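Local coordinates for protein ribonucleoside-diphosphate reductase small chain 2 (PDB 1JK0) that helps supply DNA precursors as a small subunit of ribonucleotide reductase, being required for correct folding of its sister small chain and for assembly with the large subunits, at residues A161-I164 with E165-I168; C217-R220 with G221-D225. All coordinates share one frame; numbering follows the deposited sequence.

In the fold
Both contacts are local, three to four residues along a helix: contact 1 in and just after helix 155-166, contact 2 well inside helix 207-232. Their nearest atoms are about 11 Å apart and their centres about 21 Å, so they do not touch, but side chains of both pack on helix 175-188. Contact 2 is the more central, about 7 Å from the centre of the chain against about 14 Å for contact 1. The chemistry follows: contact 1 joins apolar pairs to one arginine on a partly buried flank, whereas contact 2 brings buried polar side chains to what probably corresponds to the iron site of active small chains.

Contact 1 of 2, residues A161-I164 with E165-I168; sequences AAFI and ERWI
F163 and W167 meet because the F163 CG is swung anti to the backbone N (chi1 176°), which sets CG beside the carbonyl carbon, on the side that W167 reaches, while the W167 indole is turned back toward the backbone N and reaches the ring one turn later. W167 CD1 comes over one face of the F163 ring, toward its rim, 3.8 Å from F163 CE2. The plane of the W167 five-membered ring is turned 59° from that of F163, so the two meet obliquely. R166 reaches the same phenylalanine from another direction: a bend at chi3 (-62°) folds its chain back, crossing F163 at about a right angle, and R166 NH1 lies 3.4 Å from F163 CD2. F163 CG sits at the edge of the guanidinium, in its plane. That cationic end has its main partner in E249, with which NH1 forms a salt bridge. On another side of the helix, I164 and I168 run side by side, I164 CG2 lying 3.9 Å from I168 CD1.

F163 O accepts two backbone bonds, one from W167 N at 3.3 Å, almost in line with the carbonyl, and one from R166 N at 2.8 Å, well above the carbonyl plane. E165 N makes weak bonds to both A161 O and A162 O. F163 and W167 also pack on I246 of helix 240-258. The apolar rings and the R166-E249 pair therefore face the same neighbouring helix, which is consistent with attachment by both apolar burial and charge.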
loop_
_atom_site.group_PDB
_atom_site.type_symbol
_atom_site.label_atom_id
_atom_site.label_comp_id
_atom_site.label_asym_id
_atom_site.label_seq_id
_atom_site.Cartn_x
_atom_site.Cartn_y
_atom_site.Cartn_z
ATOM N N ALA B 161 5.179 -23.427 -12.087
ATOM C CA ALA B 161 3.836 -23.189 -11.602
ATOM C C ALA B 161 3.325 -24.354 -10.759
ATOM O O ALA B 161 2.506 -24.156 -9.856
ATOM C CB ALA B 161 2.899 -22.936 -12.780
ATOM N N ALA B 162 3.807 -25.563 -11.048
ATOM C CA ALA B 162 3.373 -26.757 -10.315
ATOM C C ALA B 162 3.941 -26.765 -8.907
ATOM O O ALA B 162 3.257 -27.151 -7.955
ATOM C CB ALA B 162 3.802 -28.019 -11.052
ATOM N N PHE B 163 5.197 -26.343 -8.791
ATOM C CA PHE B 163 5.875 -26.278 -7.506
ATOM C C PHE B 163 5.063 -25.390 -6.565
ATOM O O PHE B 163 4.709 -25.802 -5.464
ATOM C CB PHE B 163 7.290 -25.729 -7.706
ATOM C CG PHE B 163 8.057 -25.531 -6.429
ATOM C CD1 PHE B 163 8.083 -24.289 -5.803
ATOM C CD2 PHE B 163 8.774 -26.578 -5.870
ATOM C CE1 PHE B 163 8.816 -24.092 -4.641
ATOM C CE2 PHE B 163 9.507 -26.392 -4.711
ATOM C CZ PHE B 163 9.530 -25.144 -4.095
ATOM N N ILE B 164 4.755 -24.175 -7.005
ATOM C CA ILE B 164 3.964 -23.271 -6.184
ATOM C C ILE B 164 2.582 -23.891 -5.954
ATOM O O ILE B 164 1.900 -23.579 -4.977
ATOM C CB ILE B 164 3.810 -21.883 -6.859
ATOM C CG1 ILE B 164 5.189 -21.245 -7.030
ATOM C CG2 ILE B 164 2.917 -20.983 -6.021
ATOM C CD1 ILE B 164 5.163 -19.873 -7.696
ATOM N N GLU B 165 2.176 -24.780 -6.855
ATOM C CA GLU B 165 0.879 -25.442 -6.743
ATOM C C GLU B 165 0.948 -26.585 -5.736
ATOM O O GLU B 165 -0.078 -27.076 -5.265
ATOM C CB GLU B 165 0.452 -26.002 -8.098
ATOM C CG GLU B 165 -0.894 -26.700 -8.070
ATOM C CD GLU B 165 -2.025 -25.744 -7.754
ATOM O OE1 GLU B 165 -2.876 -26.084 -6.902
ATOM O OE2 GLU B 165 -2.066 -24.654 -8.367
ATOM N N ARG B 166 2.169 -26.988 -5.400
ATOM C CA ARG B 166 2.395 -28.095 -4.478
ATOM C C ARG B 166 2.453 -27.712 -2.996
ATOM O O ARG B 166 1.660 -28.205 -2.190
ATOM C CB ARG B 166 3.688 -28.824 -4.881
ATOM C CG ARG B 166 3.848 -30.226 -4.305
ATOM C CD ARG B 166 5.206 -30.853 -4.654
ATOM N NE ARG B 166 5.417 -31.021 -6.091
ATOM C CZ ARG B 166 6.036 -30.144 -6.878
ATOM N NH1 ARG B 166 6.520 -29.016 -6.375
ATOM N NH2 ARG B 166 6.174 -30.396 -8.172
ATOM N N TRP B 167 3.383 -26.832 -2.637
ATOM C CA TRP B 167 3.539 -26.439 -1.243
ATOM C C TRP B 167 2.812 -25.167 -0.794
ATOM O O TRP B 167 2.382 -25.081 0.355
ATOM C CB TRP B 167 5.022 -26.307 -0.908
ATOM C CG TRP B 167 5.879 -27.447 -1.397
ATOM C CD1 TRP B 167 6.544 -27.516 -2.583
ATOM C CD2 TRP B 167 6.209 -28.649 -0.683
ATOM N NE1 TRP B 167 7.278 -28.680 -2.650
ATOM C CE2 TRP B 167 7.091 -29.392 -1.497
ATOM C CE3 TRP B 167 5.848 -29.167 0.567
ATOM C CZ2 TRP B 167 7.618 -30.621 -1.104
ATOM C CZ3 TRP B 167 6.376 -30.394 0.959
ATOM C CH2 TRP B 167 7.251 -31.104 0.123
ATOM N N ILE B 168 2.668 -24.186 -1.683
ATOM C CA ILE B 168 2.004 -22.928 -1.331
ATOM C C ILE B 168 0.490 -22.867 -1.561
ATOM O O ILE B 168 -0.267 -22.576 -0.638
ATOM C CB ILE B 168 2.613 -21.731 -2.097
ATOM C CG1 ILE B 168 4.113 -21.643 -1.845
ATOM C CG2 ILE B 168 1.916 -20.443 -1.679
ATOM C CD1 ILE B 168 4.766 -20.534 -2.632
#

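Contact 2 of 2, residues C217-R220 with G221-D225; sequences CRDR and GAYTD
Y223 folds back over D219, and the evidence is the carbonyl against its ring: D219 O sits over one face, toward the rim, 3.1 Å from Y223 CG. The ring is brought there by a chi1 of -56°, and its far end reaches the aspartate side chain, with Y223 OH 3.8 Å from D219 CB. With the ring cut back to an alanine here, the face over D219 O would probably be lost and a gap would open beside D219 CB.

Among the backbone bonds, Y223 N to D219 O is the straightest, 2.7 Å long with an N-H...O angle of 170°. The next carbonyl is gripped twice: T224 N (3.0 Å) and the T224 OG1 hydroxyl (2.9 Å) approach R220 O from opposite faces of its plane, which would favour this one rotation of the threonine.

Within 217-220 the charged neighbours R218 and D219 also pair: R218 NH2 makes a salt bridge to D219 OD1 at 2.6 Å on the syn side. The other oxygen, D219 OD2, accepts bonds from Y127 and W57.

R220 and Y223 stand where active small chains have the Glu and His of an iron-binding Glu-x-x-His, so the arginine, salt-bridged to E124, probably fills space that the metal would take; its side chain is about 4 Å from that of Y131, the predicted active-site residue. Around helix 207-232, Y223 leans on helix 111-138, T224 on helix 175-188, and C217 on helix 191-200.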
loop_
_atom_site.group_PDB
_atom_site.type_symbol
_atom_site.label_atom_id
_atom_site.label_comp_id
_atom_site.label_asym_id
_atom_site.label_seq_id
_atom_site.Cartn_x
_atom_site.Cartn_y
_atom_site.Cartn_z
ATOM N N CYS B 217 19.306 -8.462 -7.203
ATOM C CA CYS B 217 19.870 -9.611 -6.532
ATOM C C CYS B 217 19.997 -9.303 -5.059
ATOM O O CYS B 217 19.722 -10.153 -4.222
ATOM C CB CYS B 217 21.240 -9.947 -7.117
ATOM S SG CYS B 217 21.765 -11.634 -6.806
ATOM N N ARG B 218 20.412 -8.088 -4.729
ATOM C CA ARG B 218 20.544 -7.732 -3.319
ATOM C C ARG B 218 19.176 -7.768 -2.603
ATOM O O ARG B 218 19.043 -8.343 -1.516
ATOM C CB ARG B 218 21.166 -6.340 -3.176
ATOM C CG ARG B 218 21.483 -5.953 -1.731
ATOM C CD ARG B 218 21.478 -4.445 -1.562
ATOM N NE ARG B 218 20.253 -3.904 -2.133
ATOM C CZ ARG B 218 20.218 -2.974 -3.076
ATOM N NH1 ARG B 218 21.348 -2.471 -3.546
ATOM N NH2 ARG B 218 19.053 -2.574 -3.570
ATOM N N ASP B 219 18.162 -7.166 -3.228
ATOM C CA ASP B 219 16.823 -7.118 -2.662
ATOM C C ASP B 219 16.173 -8.493 -2.645
ATOM O O ASP B 219 15.468 -8.852 -1.688
ATOM C CB ASP B 219 15.937 -6.163 -3.462
ATOM C CG ASP B 219 16.533 -4.774 -3.581
ATOM O OD1 ASP B 219 17.460 -4.451 -2.795
ATOM O OD2 ASP B 219 16.065 -4.004 -4.452
ATOM N N ARG B 220 16.387 -9.262 -3.708
ATOM C CA ARG B 220 15.792 -10.591 -3.778
ATOM C C ARG B 220 16.384 -11.423 -2.649
ATOM O O ARG B 220 15.705 -12.248 -2.039
ATOM C CB ARG B 220 16.065 -11.219 -5.149
ATOM C CG ARG B 220 15.235 -10.615 -6.292
ATOM C CD ARG B 220 13.768 -10.979 -6.132
ATOM N NE ARG B 220 12.870 -10.281 -7.054
ATOM C CZ ARG B 220 12.939 -10.332 -8.384
ATOM N NH1 ARG B 220 12.060 -9.660 -9.114
ATOM N NH2 ARG B 220 13.886 -11.036 -8.987
ATOM N N GLY B 221 17.655 -11.178 -2.361
ATOM C CA GLY B 221 18.304 -11.898 -1.291
ATOM C C GLY B 221 17.612 -11.571 0.008
ATOM O O GLY B 221 17.263 -12.478 0.771
ATOM N N ALA B 222 17.410 -10.274 0.260
ATOM C CA ALA B 222 16.740 -9.816 1.476
ATOM C C ALA B 222 15.335 -10.389 1.547
ATOM O O ALA B 222 14.934 -10.910 2.581
ATOM C CB ALA B 222 16.670 -8.307 1.514
ATOM N N TYR B 223 14.577 -10.300 0.457
ATOM C CA TYR B 223 13.221 -10.842 0.479
ATOM C C TYR B 223 13.250 -12.342 0.814
ATOM O O TYR B 223 12.298 -12.858 1.404
ATOM C CB TYR B 223 12.497 -10.619 -0.864
ATOM C CG TYR B 223 12.416 -9.180 -1.334
ATOM C CD1 TYR B 223 12.336 -8.889 -2.693
ATOM C CD2 TYR B 223 12.452 -8.113 -0.439
ATOM C CE1 TYR B 223 12.302 -7.583 -3.151
ATOM C CE2 TYR B 223 12.413 -6.801 -0.890
ATOM C CZ TYR B 223 12.345 -6.546 -2.247
ATOM O OH TYR B 223 12.354 -5.260 -2.728
ATOM N N THR B 224 14.323 -13.046 0.445
ATOM C CA THR B 224 14.401 -14.478 0.751
ATOM C C THR B 224 14.715 -14.633 2.233
ATOM O O THR B 224 14.081 -15.424 2.933
ATOM C CB THR B 224 15.487 -15.215 -0.091
ATOM O OG1 THR B 224 15.203 -15.076 -1.490
ATOM C CG2 THR B 224 15.486 -16.712 0.236
ATOM N N ASP B 225 15.687 -13.861 2.708
ATOM C CA ASP B 225 16.060 -13.881 4.119
ATOM C C ASP B 225 14.859 -13.629 5.001
ATOM O O ASP B 225 14.678 -14.292 6.010
ATOM C CB ASP B 225 17.083 -12.800 4.441
ATOM C CG ASP B 225 18.484 -13.331 4.526
ATOM O OD1 ASP B 225 18.639 -14.502 4.947
ATOM O OD2 ASP B 225 19.426 -12.575 4.193
#